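PDB 5BKE: alpha-ketoglutarate-dependent 2,4-dichlorophenoxyacetate dioxygenase from Bradyrhizobium diazoefficiens, which probably catalyses the 2-oxoglutarate-dependent oxidation that degrades aryloxyalkanoate herbicides, working at a single metal centre. Local coordinates for residues 36-41 / 258-263; 162-167 / 195-200; 210-215 / 233-238. One frame throughout, in Å; residues are numbered along the deposited sequence.

Contact 1: 36-41 / 258-263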
ATOM      1  N   ALA C  36      10.016   1.647  32.440  1.00 22.36           N
ATOM      2  CA  ALA C  36       9.551   3.006  32.150  1.00 20.73           C
ATOM      3  C   ALA C  36      10.721   3.921  31.789  1.00 20.63           C
ATOM      4  O   ALA C  36      10.592   4.793  30.929  1.00 19.05           O
ATOM      5  CB  ALA C  36       8.770   3.568  33.323  1.00 20.09           C
ATOM      6  N   MET C  37      11.865   3.705  32.446  1.00 20.80           N
ATOM      7  CA  MET C  37      13.088   4.445  32.136  1.00 21.02           C
ATOM      8  C   MET C  37      13.583   4.085  30.742  1.00 20.38           C
ATOM      9  O   MET C  37      14.003   4.963  30.000  1.00 20.29           O
ATOM     10  CB  MET C  37      14.186   4.201  33.191  1.00 21.09           C
ATOM     11  CG  MET C  37      13.949   4.884  34.543  1.00 21.41           C
ATOM     12  SD  MET C  37      13.947   6.694  34.486  1.00 23.02           S
ATOM     13  CE  MET C  37      15.699   7.027  34.371  1.00 22.29           C
ATOM     14  N   ASP C  38      13.530   2.797  30.393  1.00 20.78           N
ATOM     15  CA  ASP C  38      13.868   2.346  29.032  1.00 20.88           C
ATOM     16  C   ASP C  38      12.957   3.012  27.982  1.00 20.49           C
ATOM     17  O   ASP C  38      13.446   3.574  26.998  1.00 19.45           O
ATOM     18  CB  ASP C  38      13.794   0.815  28.911  1.00 21.10           C
ATOM     19  CG  ASP C  38      14.788   0.086  29.822  1.00 22.38           C
ATOM     20  OD1 ASP C  38      15.887   0.616  30.110  1.00 21.70           O
ATOM     21  OD2 ASP C  38      14.455  -1.046  30.240  1.00 22.11           O
ATOM     22  N   LYS C  39      11.644   2.957  28.219  1.00 20.82           N
ATOM     23  CA  LYS C  39      10.647   3.541  27.315  1.00 20.37           C
ATOM     24  C   LYS C  39      10.690   5.088  27.262  1.00 20.35           C
ATOM     25  O   LYS C  39      10.972   5.669  26.211  1.00 20.31           O
ATOM     26  CB  LYS C  39       9.251   3.023  27.685  1.00 21.33           C
ATOM     27  CG  LYS C  39       8.134   3.477  26.743  1.00 22.44           C
ATOM     28  CD  LYS C  39       6.818   2.795  27.084  1.00 23.10           C
ATOM     29  CE  LYS C  39       5.695   3.296  26.181  1.00 23.47           C
ATOM     30  NZ  LYS C  39       4.509   2.396  26.315  1.00 24.71           N
ATOM     31  N   TYR C  40      10.445   5.740  28.404  1.00 20.34           N
ATOM     32  CA  TYR C  40      10.236   7.192  28.482  1.00 19.54           C
ATOM     33  C   TYR C  40      11.511   8.036  28.579  1.00 19.91           C
ATOM     34  O   TYR C  40      11.491   9.228  28.257  1.00 19.73           O
ATOM     35  CB  TYR C  40       9.273   7.525  29.623  1.00 19.59           C
ATOM     36  CG  TYR C  40       7.896   6.908  29.447  1.00 20.04           C
ATOM     37  CD1 TYR C  40       6.936   7.522  28.617  1.00 19.87           C
ATOM     38  CD2 TYR C  40       7.550   5.715  30.094  1.00 19.55           C
ATOM     39  CE1 TYR C  40       5.668   6.968  28.443  1.00 20.20           C
ATOM     40  CE2 TYR C  40       6.285   5.152  29.932  1.00 20.08           C
ATOM     41  CZ  TYR C  40       5.349   5.783  29.101  1.00 20.91           C
ATOM     42  OH  TYR C  40       4.096   5.246  28.932  1.00 21.80           O
ATOM     43  N   ALA C  41      12.613   7.421  29.014  1.00 19.80           N
ATOM     44  CA  ALA C  41      13.929   8.090  29.175  1.00 19.88           C
ATOM     45  C   ALA C  41      14.041   9.088  30.340  1.00 20.24           C
ATOM     46  O   ALA C  41      15.141   9.278  30.901  1.00 20.66           O
ATOM     47  CB  ALA C  41      14.430   8.706  27.862  1.00 18.87           C
ATOM     48  N   ASP C 258      17.619   8.907  31.962  1.00 19.44           N
ATOM     49  CA  ASP C 258      18.588   7.985  31.411  1.00 19.44           C
ATOM     50  C   ASP C 258      19.594   8.767  30.586  1.00 19.85           C
ATOM     51  O   ASP C 258      19.262   9.334  29.531  1.00 19.12           O
ATOM     52  CB  ASP C 258      17.914   6.883  30.586  1.00 19.63           C
ATOM     53  CG  ASP C 258      18.889   5.795  30.146  1.00 20.94           C
ATOM     54  OD1 ASP C 258      20.101   5.866  30.475  1.00 20.69           O
ATOM     55  OD2 ASP C 258      18.434   4.842  29.474  1.00 21.60           O
ATOM     56  N   ASN C 259      20.836   8.798  31.078  1.00 19.41           N
ATOM     57  CA  ASN C 259      21.931   9.526  30.399  1.00 18.87           C
ATOM     58  C   ASN C 259      22.292   8.901  29.050  1.00 18.91           C
ATOM     59  O   ASN C 259      22.824   9.580  28.172  1.00 18.48           O
ATOM     60  CB  ASN C 259      23.167   9.618  31.311  1.00 18.45           C
ATOM     61  CG  ASN C 259      22.964  10.601  32.460  1.00 18.14           C
ATOM     62  OD1 ASN C 259      22.887  11.828  32.256  1.00 17.51           O
ATOM     63  ND2 ASN C 259      22.849  10.067  33.670  1.00 17.50           N
ATOM     64  N   ARG C 260      21.967   7.614  28.898  1.00 18.57           N
ATOM     65  CA  ARG C 260      22.252   6.849  27.682  1.00 19.92           C
ATOM     66  C   ARG C 260      21.326   7.216  26.489  1.00 20.52           C
ATOM     67  O   ARG C 260      21.633   6.855  25.340  1.00 20.28           O
ATOM     68  CB  ARG C 260      22.199   5.336  27.969  1.00 19.69           C
ATOM     69  CG  ARG C 260      22.992   4.897  29.206  1.00 19.74           C
ATOM     70  CD  ARG C 260      22.746   3.444  29.580  1.00 19.61           C
ATOM     71  NE  ARG C 260      21.352   3.202  29.944  1.00 19.99           N
ATOM     72  CZ  ARG C 260      20.836   2.023  30.281  1.00 20.41           C
ATOM     73  NH1 ARG C 260      21.596   0.931  30.332  1.00 20.76           N
ATOM     74  NH2 ARG C 260      19.544   1.938  30.587  1.00 20.44           N
ATOM     75  N   GLN C 261      20.250   7.968  26.772  1.00 20.15           N
ATOM     76  CA  GLN C 261      19.211   8.317  25.790  1.00 20.70           C
ATOM     77  C   GLN C 261      18.897   9.809  25.687  1.00 21.48           C
ATOM     78  O   GLN C 261      18.029  10.192  24.888  1.00 21.05           O
ATOM     79  CB  GLN C 261      17.900   7.582  26.115  1.00 20.57           C
ATOM     80  CG  GLN C 261      18.014   6.073  26.148  1.00 21.39           C
ATOM     81  CD  GLN C 261      16.687   5.405  26.384  1.00 21.55           C
ATOM     82  OE1 GLN C 261      15.984   5.082  25.430  1.00 21.03           O
ATOM     83  NE2 GLN C 261      16.330   5.190  27.657  1.00 20.75           N
ATOM     84  N   THR C 262      19.571  10.638  26.495  1.00 21.26           N
ATOM     85  CA  THR C 262      19.192  12.043  26.662  1.00 22.03           C
ATOM     86  C   THR C 262      20.361  13.015  26.784  1.00 22.66           C
ATOM     87  O   THR C 262      21.497  12.620  27.055  1.00 23.13           O
ATOM     88  CB  THR C 262      18.342  12.277  27.937  1.00 23.10           C
ATOM     89  OG1 THR C 262      19.113  11.932  29.100  1.00 24.23           O
ATOM     90  CG2 THR C 262      17.020  11.500  27.920  1.00 22.26           C
ATOM     91  N   MET C 263      20.055  14.294  26.561  1.00 21.94           N
ATOM     92  CA  MET C 263      20.809  15.407  27.115  1.00 21.45           C
ATOM     93  C   MET C 263      19.896  16.197  28.035  1.00 21.83           C
ATOM     94  O   MET C 263      18.664  16.072  27.973  1.00 20.56           O
ATOM     95  CB  MET C 263      21.334  16.335  26.027  1.00 21.97           C
ATOM     96  CG  MET C 263      22.565  15.822  25.309  1.00 21.49           C
ATOM     97  SD  MET C 263      23.459  17.129  24.479  1.00 21.72           S
ATOM     98  CE  MET C 263      22.213  17.750  23.332  1.00 21.17           C
TER
HETATM   99  O   HOH W   1      17.983  -0.208  31.726  1.00 19.85           O
HETATM  100  O   HOH W   2      16.786   3.086  30.662  1.00 29.05           O

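Contact 2: 162-167 / 195-200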
ATOM      1  N   ILE C 162      27.814   9.807  10.209  1.00 29.87           N
ATOM      2  CA  ILE C 162      28.115   9.815  11.647  1.00 29.89           C
ATOM      3  C   ILE C 162      28.298   8.435  12.311  1.00 30.18           C
ATOM      4  O   ILE C 162      28.846   8.349  13.409  1.00 29.94           O
ATOM      5  CB  ILE C 162      27.095  10.684  12.442  1.00 29.36           C
ATOM      6  CG1 ILE C 162      25.685  10.066  12.415  1.00 28.35           C
ATOM      7  CG2 ILE C 162      27.120  12.134  11.938  1.00 27.87           C
ATOM      8  CD1 ILE C 162      24.688  10.732  13.338  1.00 27.38           C
ATOM      9  N   GLU C 163      27.871   7.369  11.626  1.00 30.96           N
ATOM     10  CA  GLU C 163      27.754   6.022  12.216  1.00 31.02           C
ATOM     11  C   GLU C 163      28.953   5.557  13.062  1.00 29.61           C
ATOM     12  O   GLU C 163      28.764   5.073  14.181  1.00 28.08           O
ATOM     13  CB  GLU C 163      27.373   4.982  11.136  1.00 31.83           C
ATOM     14  CG  GLU C 163      27.264   3.519  11.592  1.00 32.73           C
ATOM     15  CD  GLU C 163      26.149   3.246  12.604  1.00 35.77           C
ATOM     16  OE1 GLU C 163      25.054   3.840  12.499  1.00 35.61           O
ATOM     17  OE2 GLU C 163      26.360   2.407  13.515  1.00 38.05           O
ATOM     18  N   ASP C 164      30.166   5.723  12.537  1.00 30.55           N
ATOM     19  CA  ASP C 164      31.374   5.196  13.193  1.00 31.05           C
ATOM     20  C   ASP C 164      32.251   6.270  13.836  1.00 30.61           C
ATOM     21  O   ASP C 164      33.338   5.969  14.334  1.00 31.02           O
ATOM     22  CB  ASP C 164      32.194   4.340  12.216  1.00 34.06           C
ATOM     23  CG  ASP C 164      31.431   3.110  11.731  1.00 37.16           C
ATOM     24  OD1 ASP C 164      31.133   2.222  12.554  1.00 38.23           O
ATOM     25  OD2 ASP C 164      31.119   3.036  10.526  1.00 40.84           O
ATOM     26  N   LEU C 165      31.768   7.511  13.850  1.00 28.64           N
ATOM     27  CA  LEU C 165      32.520   8.618  14.439  1.00 27.75           C
ATOM     28  C   LEU C 165      32.687   8.513  15.964  1.00 27.12           C
ATOM     29  O   LEU C 165      31.800   8.022  16.679  1.00 27.15           O
ATOM     30  CB  LEU C 165      31.917   9.964  14.024  1.00 27.41           C
ATOM     31  CG  LEU C 165      31.938  10.323  12.527  1.00 26.95           C
ATOM     32  CD1 LEU C 165      31.368  11.722  12.309  1.00 26.79           C
ATOM     33  CD2 LEU C 165      33.329  10.203  11.906  1.00 24.61           C
ATOM     34  N   VAL C 166      33.852   8.943  16.438  1.00 26.41           N
ATOM     35  CA  VAL C 166      34.195   8.909  17.859  1.00 26.33           C
ATOM     36  C   VAL C 166      34.500  10.335  18.340  1.00 26.70           C
ATOM     37  O   VAL C 166      35.236  11.082  17.676  1.00 25.42           O
ATOM     38  CB  VAL C 166      35.377   7.930  18.135  1.00 25.89           C
ATOM     39  CG1 VAL C 166      35.832   7.978  19.584  1.00 24.89           C
ATOM     40  CG2 VAL C 166      34.989   6.493  17.793  1.00 25.80           C
ATOM     41  N   CYS C 167      33.927  10.696  19.493  1.00 27.05           N
ATOM     42  CA  CYS C 167      34.170  11.999  20.136  1.00 27.04           C
ATOM     43  C   CYS C 167      35.097  11.876  21.347  1.00 26.92           C
ATOM     44  O   CYS C 167      35.079  10.867  22.049  1.00 27.08           O
ATOM     45  CB  CYS C 167      32.849  12.640  20.575  1.00 27.25           C
ATOM     46  SG  CYS C 167      31.608  12.886  19.280  1.00 28.16           S
ATOM     47  N   LEU C 195      37.247   8.602  25.039  1.00 27.64           N
ATOM     48  CA  LEU C 195      36.587   8.347  23.759  1.00 28.36           C
ATOM     49  C   LEU C 195      35.181   7.821  23.988  1.00 28.18           C
ATOM     50  O   LEU C 195      34.959   7.022  24.900  1.00 29.16           O
ATOM     51  CB  LEU C 195      37.397   7.362  22.895  1.00 28.68           C
ATOM     52  CG  LEU C 195      38.846   7.716  22.487  1.00 30.05           C
ATOM     53  CD1 LEU C 195      39.457   6.607  21.636  1.00 29.83           C
ATOM     54  CD2 LEU C 195      38.961   9.060  21.778  1.00 28.20           C
ATOM     55  N   GLN C 196      34.234   8.309  23.184  1.00 27.03           N
ATOM     56  CA  GLN C 196      32.854   7.819  23.171  1.00 26.70           C
ATOM     57  C   GLN C 196      32.347   7.838  21.745  1.00 26.09           C
ATOM     58  O   GLN C 196      32.667   8.753  20.981  1.00 26.93           O
ATOM     59  CB  GLN C 196      31.904   8.678  24.034  1.00 26.62           C
ATOM     60  CG  GLN C 196      32.327   8.944  25.482  1.00 26.70           C
ATOM     61  CD  GLN C 196      32.021   7.809  26.458  1.00 25.86           C
ATOM     62  OE1 GLN C 196      31.484   6.765  26.090  1.00 26.03           O
ATOM     63  NE2 GLN C 196      32.357   8.025  27.720  1.00 24.46           N
ATOM     64  N   ARG C 197      31.549   6.834  21.397  1.00 26.71           N
ATOM     65  CA  ARG C 197      30.818   6.806  20.121  1.00 27.36           C
ATOM     66  C   ARG C 197      29.859   7.991  20.032  1.00 26.23           C
ATOM     67  O   ARG C 197      29.223   8.348  21.030  1.00 25.97           O
ATOM     68  CB  ARG C 197      30.007   5.517  19.994  1.00 28.20           C
ATOM     69  CG  ARG C 197      30.815   4.233  19.880  1.00 31.83           C
ATOM     70  CD  ARG C 197      31.418   4.033  18.495  1.00 33.52           C
ATOM     71  NE  ARG C 197      30.416   3.972  17.423  1.00 34.18           N
ATOM     72  CZ  ARG C 197      29.753   2.876  17.064  1.00 35.03           C
ATOM     73  NH1 ARG C 197      29.966   1.734  17.697  1.00 35.97           N
ATOM     74  NH2 ARG C 197      28.865   2.926  16.075  1.00 34.11           N
ATOM     75  N   LEU C 198      29.772   8.591  18.842  1.00 25.05           N
ATOM     76  CA  LEU C 198      28.776   9.615  18.548  1.00 24.43           C
ATOM     77  C   LEU C 198      27.386   8.999  18.445  1.00 24.29           C
ATOM     78  O   LEU C 198      26.390   9.632  18.794  1.00 23.99           O
ATOM     79  CB  LEU C 198      29.136  10.364  17.258  1.00 25.23           C
ATOM     80  CG  LEU C 198      28.289  11.556  16.777  1.00 26.42           C
ATOM     81  CD1 LEU C 198      28.133  12.639  17.840  1.00 26.42           C
ATOM     82  CD2 LEU C 198      28.862  12.156  15.492  1.00 26.15           C
ATOM     83  N   VAL C 199      27.328   7.760  17.962  1.00 24.44           N
ATOM     84  CA  VAL C 199      26.066   7.035  17.817  1.00 24.20           C
ATOM     85  C   VAL C 199      26.092   5.810  18.721  1.00 24.47           C
ATOM     86  O   VAL C 199      26.980   4.946  18.599  1.00 25.08           O
ATOM     87  CB  VAL C 199      25.795   6.633  16.349  1.00 23.94           C
ATOM     88  CG1 VAL C 199      24.471   5.875  16.228  1.00 23.95           C
ATOM     89  CG2 VAL C 199      25.786   7.863  15.450  1.00 22.92           C
ATOM     90  N   ARG C 200      25.127   5.744  19.635  1.00 24.90           N
ATOM     91  CA  ARG C 200      25.076   4.640  20.600  1.00 26.15           C
ATOM     92  C   ARG C 200      23.800   3.818  20.476  1.00 26.66           C
ATOM     93  O   ARG C 200      22.797   4.298  19.929  1.00 27.33           O
ATOM     94  CB  ARG C 200      25.341   5.134  22.031  1.00 26.56           C
ATOM     95  CG  ARG C 200      24.242   5.975  22.664  1.00 27.32           C
ATOM     96  CD  ARG C 200      24.722   6.656  23.946  1.00 27.34           C
ATOM     97  NE  ARG C 200      25.119   5.722  25.011  1.00 27.50           N
ATOM     98  CZ  ARG C 200      25.540   6.095  26.224  1.00 27.75           C
ATOM     99  NH1 ARG C 200      25.611   7.384  26.540  1.00 27.35           N
ATOM    100  NH2 ARG C 200      25.878   5.183  27.133  1.00 26.33           N
TER
HETATM  101  O   HOH W   3      29.549   6.354  16.470  1.00 33.12           O
HETATM  102  O   HOH W   4      28.715   0.921  13.534  1.00 45.62           O

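Contact 3: 210-215 / 233-238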
ATOM      1  N   LEU C 210      21.845   9.781  19.359  1.00 24.57           N
ATOM      2  CA  LEU C 210      22.969  10.701  19.282  1.00 23.65           C
ATOM      3  C   LEU C 210      23.568  10.880  20.672  1.00 23.56           C
ATOM      4  O   LEU C 210      22.876  11.262  21.608  1.00 22.96           O
ATOM      5  CB  LEU C 210      22.508  12.050  18.712  1.00 23.75           C
ATOM      6  CG  LEU C 210      22.107  12.104  17.226  1.00 24.50           C
ATOM      7  CD1 LEU C 210      21.388  13.409  16.869  1.00 23.98           C
ATOM      8  CD2 LEU C 210      23.333  11.923  16.344  1.00 23.95           C
ATOM      9  N   TYR C 211      24.857  10.587  20.804  1.00 23.01           N
ATOM     10  CA  TYR C 211      25.538  10.747  22.081  1.00 22.53           C
ATOM     11  C   TYR C 211      26.187  12.112  22.087  1.00 21.93           C
ATOM     12  O   TYR C 211      27.388  12.269  21.831  1.00 21.24           O
ATOM     13  CB  TYR C 211      26.548   9.621  22.344  1.00 22.62           C
ATOM     14  CG  TYR C 211      27.064   9.557  23.780  1.00 23.59           C
ATOM     15  CD1 TYR C 211      26.607  10.452  24.771  1.00 23.13           C
ATOM     16  CD2 TYR C 211      27.997   8.589  24.152  1.00 23.44           C
ATOM     17  CE1 TYR C 211      27.076  10.388  26.073  1.00 23.34           C
ATOM     18  CE2 TYR C 211      28.468   8.511  25.453  1.00 23.97           C
ATOM     19  CZ  TYR C 211      28.004   9.406  26.410  1.00 23.92           C
ATOM     20  OH  TYR C 211      28.466   9.300  27.702  1.00 23.90           O
ATOM     21  N   LEU C 212      25.352  13.101  22.368  1.00 21.03           N
ATOM     22  CA  LEU C 212      25.778  14.482  22.364  1.00 20.60           C
ATOM     23  C   LEU C 212      26.004  14.954  23.793  1.00 21.07           C
ATOM     24  O   LEU C 212      25.409  14.412  24.737  1.00 20.11           O
ATOM     25  CB  LEU C 212      24.747  15.347  21.636  1.00 19.84           C
ATOM     26  CG  LEU C 212      24.452  14.982  20.180  1.00 19.56           C
ATOM     27  CD1 LEU C 212      23.380  15.910  19.626  1.00 19.80           C
ATOM     28  CD2 LEU C 212      25.706  15.028  19.309  1.00 19.46           C
ATOM     29  N   SER C 213      26.875  15.953  23.937  1.00 21.78           N
ATOM     30  CA  SER C 213      27.304  16.460  25.248  1.00 23.04           C
ATOM     31  C   SER C 213      28.249  17.639  25.103  1.00 22.03           C
ATOM     32  O   SER C 213      29.112  17.659  24.206  1.00 22.17           O
ATOM     33  CB  SER C 213      27.989  15.352  26.069  1.00 23.90           C
ATOM     34  OG  SER C 213      28.167  15.746  27.420  1.00 25.39           O
ATOM     35  N   SER C 214      28.086  18.616  25.997  1.00 21.70           N
ATOM     36  CA  SER C 214      29.012  19.760  26.106  1.00 22.42           C
ATOM     37  C   SER C 214      30.480  19.334  26.318  1.00 21.74           C
ATOM     38  O   SER C 214      31.398  20.048  25.923  1.00 22.11           O
ATOM     39  CB  SER C 214      28.580  20.687  27.241  1.00 21.94           C
ATOM     40  OG  SER C 214      28.632  19.999  28.482  1.00 23.12           O
ATOM     41  N   HIS C 215      30.684  18.175  26.933  1.00 22.16           N
ATOM     42  CA  HIS C 215      32.034  17.644  27.180  1.00 23.08           C
ATOM     43  C   HIS C 215      32.772  17.214  25.899  1.00 23.62           C
ATOM     44  O   HIS C 215      33.997  17.220  25.865  1.00 23.19           O
ATOM     45  CB  HIS C 215      31.998  16.516  28.210  1.00 22.43           C
ATOM     46  CG  HIS C 215      31.225  16.853  29.451  1.00 22.60           C
ATOM     47  ND1 HIS C 215      31.453  17.998  30.189  1.00 22.90           N
ATOM     48  CD2 HIS C 215      30.235  16.186  30.093  1.00 22.42           C
ATOM     49  CE1 HIS C 215      30.631  18.024  31.224  1.00 22.51           C
ATOM     50  NE2 HIS C 215      29.883  16.936  31.190  1.00 22.23           N
ATOM     51  N   ASP C 233      25.934  21.472  14.659  1.00 29.60           N
ATOM     52  CA  ASP C 233      24.768  21.200  13.805  1.00 30.67           C
ATOM     53  C   ASP C 233      23.875  20.133  14.399  1.00 29.06           C
ATOM     54  O   ASP C 233      22.653  20.305  14.461  1.00 29.28           O
ATOM     55  CB  ASP C 233      25.198  20.783  12.397  1.00 32.65           C
ATOM     56  CG  ASP C 233      25.594  21.958  11.528  1.00 35.84           C
ATOM     57  OD1 ASP C 233      25.233  23.125  11.835  1.00 37.45           O
ATOM     58  OD2 ASP C 233      26.276  21.711  10.511  1.00 38.75           O
ATOM     59  N   LEU C 234      24.499  19.046  14.850  1.00 27.10           N
ATOM     60  CA  LEU C 234      23.783  17.935  15.488  1.00 25.70           C
ATOM     61  C   LEU C 234      23.116  18.371  16.771  1.00 24.88           C
ATOM     62  O   LEU C 234      21.977  17.975  17.040  1.00 24.80           O
ATOM     63  CB  LEU C 234      24.712  16.743  15.741  1.00 24.92           C
ATOM     64  CG  LEU C 234      25.297  15.994  14.532  1.00 25.75           C
ATOM     65  CD1 LEU C 234      26.468  15.125  14.982  1.00 24.37           C
ATOM     66  CD2 LEU C 234      24.259  15.159  13.772  1.00 24.27           C
ATOM     67  N   ASN C 235      23.826  19.191  17.554  1.00 24.38           N
ATOM     68  CA  ASN C 235      23.289  19.774  18.790  1.00 24.67           C
ATOM     69  C   ASN C 235      22.098  20.707  18.541  1.00 24.63           C
ATOM     70  O   ASN C 235      21.101  20.651  19.261  1.00 24.60           O
ATOM     71  CB  ASN C 235      24.400  20.462  19.600  1.00 24.24           C
ATOM     72  CG  ASN C 235      25.123  19.493  20.528  1.00 24.32           C
ATOM     73  OD1 ASN C 235      24.633  19.189  21.607  1.00 24.09           O
ATOM     74  ND2 ASN C 235      26.286  18.997  20.105  1.00 24.38           N
ATOM     75  N   GLU C 236      22.192  21.541  17.508  1.00 25.65           N
ATOM     76  CA  GLU C 236      21.087  22.416  17.128  1.00 27.05           C
ATOM     77  C   GLU C 236      19.862  21.596  16.689  1.00 26.53           C
ATOM     78  O   GLU C 236      18.739  21.908  17.081  1.00 24.79           O
ATOM     79  CB  GLU C 236      21.516  23.379  16.025  1.00 28.70           C
ATOM     80  CG  GLU C 236      20.533  24.522  15.753  1.00 30.96           C
ATOM     81  CD  GLU C 236      20.845  25.271  14.464  1.00 33.06           C
ATOM     82  OE1 GLU C 236      22.038  25.359  14.083  1.00 34.87           O
ATOM     83  OE2 GLU C 236      19.897  25.780  13.828  1.00 34.65           O
ATOM     84  N   HIS C 237      20.108  20.547  15.898  1.00 27.33           N
ATOM     85  CA  HIS C 237      19.065  19.630  15.426  1.00 26.93           C
ATOM     86  C   HIS C 237      18.352  18.931  16.586  1.00 26.38           C
ATOM     87  O   HIS C 237      17.121  18.852  16.612  1.00 27.33           O
ATOM     88  CB  HIS C 237      19.656  18.593  14.462  1.00 28.42           C
ATOM     89  CG  HIS C 237      18.735  17.447  14.183  1.00 29.31           C
ATOM     90  ND1 HIS C 237      17.686  17.536  13.292  1.00 28.80           N
ATOM     91  CD2 HIS C 237      18.678  16.200  14.709  1.00 29.20           C
ATOM     92  CE1 HIS C 237      17.030  16.389  13.272  1.00 29.07           C
ATOM     93  NE2 HIS C 237      17.609  15.562  14.125  1.00 30.28           N
ATOM     94  N   ALA C 238      19.139  18.449  17.543  1.00 25.19           N
ATOM     95  CA  ALA C 238      18.656  17.611  18.637  1.00 24.07           C
ATOM     96  C   ALA C 238      17.968  18.371  19.753  1.00 23.29           C
ATOM     97  O   ALA C 238      17.285  17.762  20.573  1.00 23.41           O
ATOM     98  CB  ALA C 238      19.808  16.794  19.205  1.00 24.28           C
TER
HETATM   99  O   HOH W   5      28.067  17.042  21.489  1.00 21.77           O

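Contact 1: 36-41 / 258-263
A41 and D258 meet backbone to backbone just past the end of helix 27-40, where strand 42-45 begins beside the end of strand 254-258, its antiparallel neighbour in the large mixed sheet. The amide N of D258 donates to the carbonyl O of A41 at 2.7 Å, with an N-H...O angle of 164°. A41 leaves helical geometry with a positive phi, and its CB points into the 258-263 turn, 3.8 Å from T262 CG2. M37 brings its CE up to the amide N of D258. Within this tightly packed part the turn is held by D258. Its OD1 accepts the backbone N of R260, forming an Asx turn, and, through its syn lone pair, takes R260 NE in a 3.0 Å salt bridge, while its carbonyl O is gripped from opposite faces by T262 OG1 and Q261 N. The carboxamide of Q261 faces the end of the helix: NE2 gives D258 OD2 a bond of 2.8 Å and makes weak ones to the carbonyl O atoms of M37 and D38.

The wetter side lies between D38 and R260. D38 OD1 and R260 NH2 form a long salt bridge of 3.9 Å, with the carboxylate and guanidinium planes 40° apart. Two waters bridge the pair, each donating to D38 OD1 and accepting from R260 NH2, and one of them also donates to D258 OD2. The guanidinium and this water probably ease the repulsion between D38 OD1 and D258 OD2, 5.0 Å apart. H202 NE2 is a further hydrogen-bond partner of D258 OD2. M37 packs on L43 of strand 42-45 and F127 of strand 127-132, T262 rests on V42, and strand 262-266 runs on to the manganese ligand H264.

Contact 2: 162-167 / 195-200
C167 and Q196 form a hydrogen-bonded pair, and V166 and R197 a non-hydrogen-bonded pair, where strands 166-169 and 194-201 run antiparallel in the middle of a four-stranded sheet. The backbone bonds C167 N to Q196 O (2.8 Å) and Q196 N to C167 O (2.9 Å) are continued by L198 N to L165 O, which joins the strand to the type I turn of I162 to L165.

The polar interactions gather round R197, where bends at chi2 and chi3 turn the chain back toward the 162-165 turn. NH2 donates to E163 O at 2.9 Å, with the oxygen in the guanidinium plane, and NE donates to a water that also bonds E163 O, L165 O and V199 N, four bonds in all. The carboxylate of E163 adds a long salt bridge from OE2 to R197 NH2, while its OE1 pairs with K208.

The apolar contacts centre on L198. Its CD1 meets C167 SG at 3.8 Å and CD2 lies on I162 CB; L231 and L234 of helix 224-238 also pack against L198. Beyond it, I162 crosses V199 at about a right angle, its CD1 3.7 Å from V199 CG2.

Contact 3: 210-215 / 233-238
L212 presses both methyls onto helix 224-238. Its CG is anti to the carbonyl carbon (chi1 -59°), and chi2 of 178° sets CD1 anti to CA. CD1 thus lies 3.7 Å from A238 CB and 3.6 Å from the carbonyl O of L234, whereas CD2 meets L234 CB at 4.1 Å. The L212 and L234 side chains cross at about a right angle. N235 slides past L212 in the opposite direction, with OD1 3.8 Å from L212 CB. Its ND2 is hydrogen-bonded to L231 O and also donates to a water 3.0 Å away; this water accepts the amide N of S213, tying loop to helix.

The loop leads from strand 208-210 to strand 216-219 and makes an inverse gamma turn centred on Y211. The residues flanking that centre, L210 and L212, both direct their side chains at the helix, while the Y211 ring forms a cation-pi pair with R200. L210 CD2 touches L234 CD2 at 4.2 Å, and its CD1 comes in at the edge of the H237 imidazole, whose NE2 is bonded to A150 O. An alanine in place of L212 removes CG and both methyls and would probably leave a gap beside A238 CB, L234 and the N235 carboxamide. D233 and E236 form salt bridges with R267 and R265, respectively, of the second subunit, another copy of the protein.

Contact 1 and contact 3 are buried, whereas contact 2 lies farther out, its centre about 18 Å from the centre of the chain, and is partly exposed. Their chemistry differs accordingly: contact 1 combines buried backbone and carboxylate bonds with a long, water-bridged ion pair, contact 2 is sheet pairing with a charged outer fringe, and contact 3 is largely apolar, without a direct hydrogen bond between its segments. The strand of contact 2, 194-201, packs through L198 on the helix of contact 3, 224-238, and L198 O and Y211 N form a probable hydrogen bond. M263 connects contact 1 to contact 3 by packing on L212 and N235, and R200 touches R260.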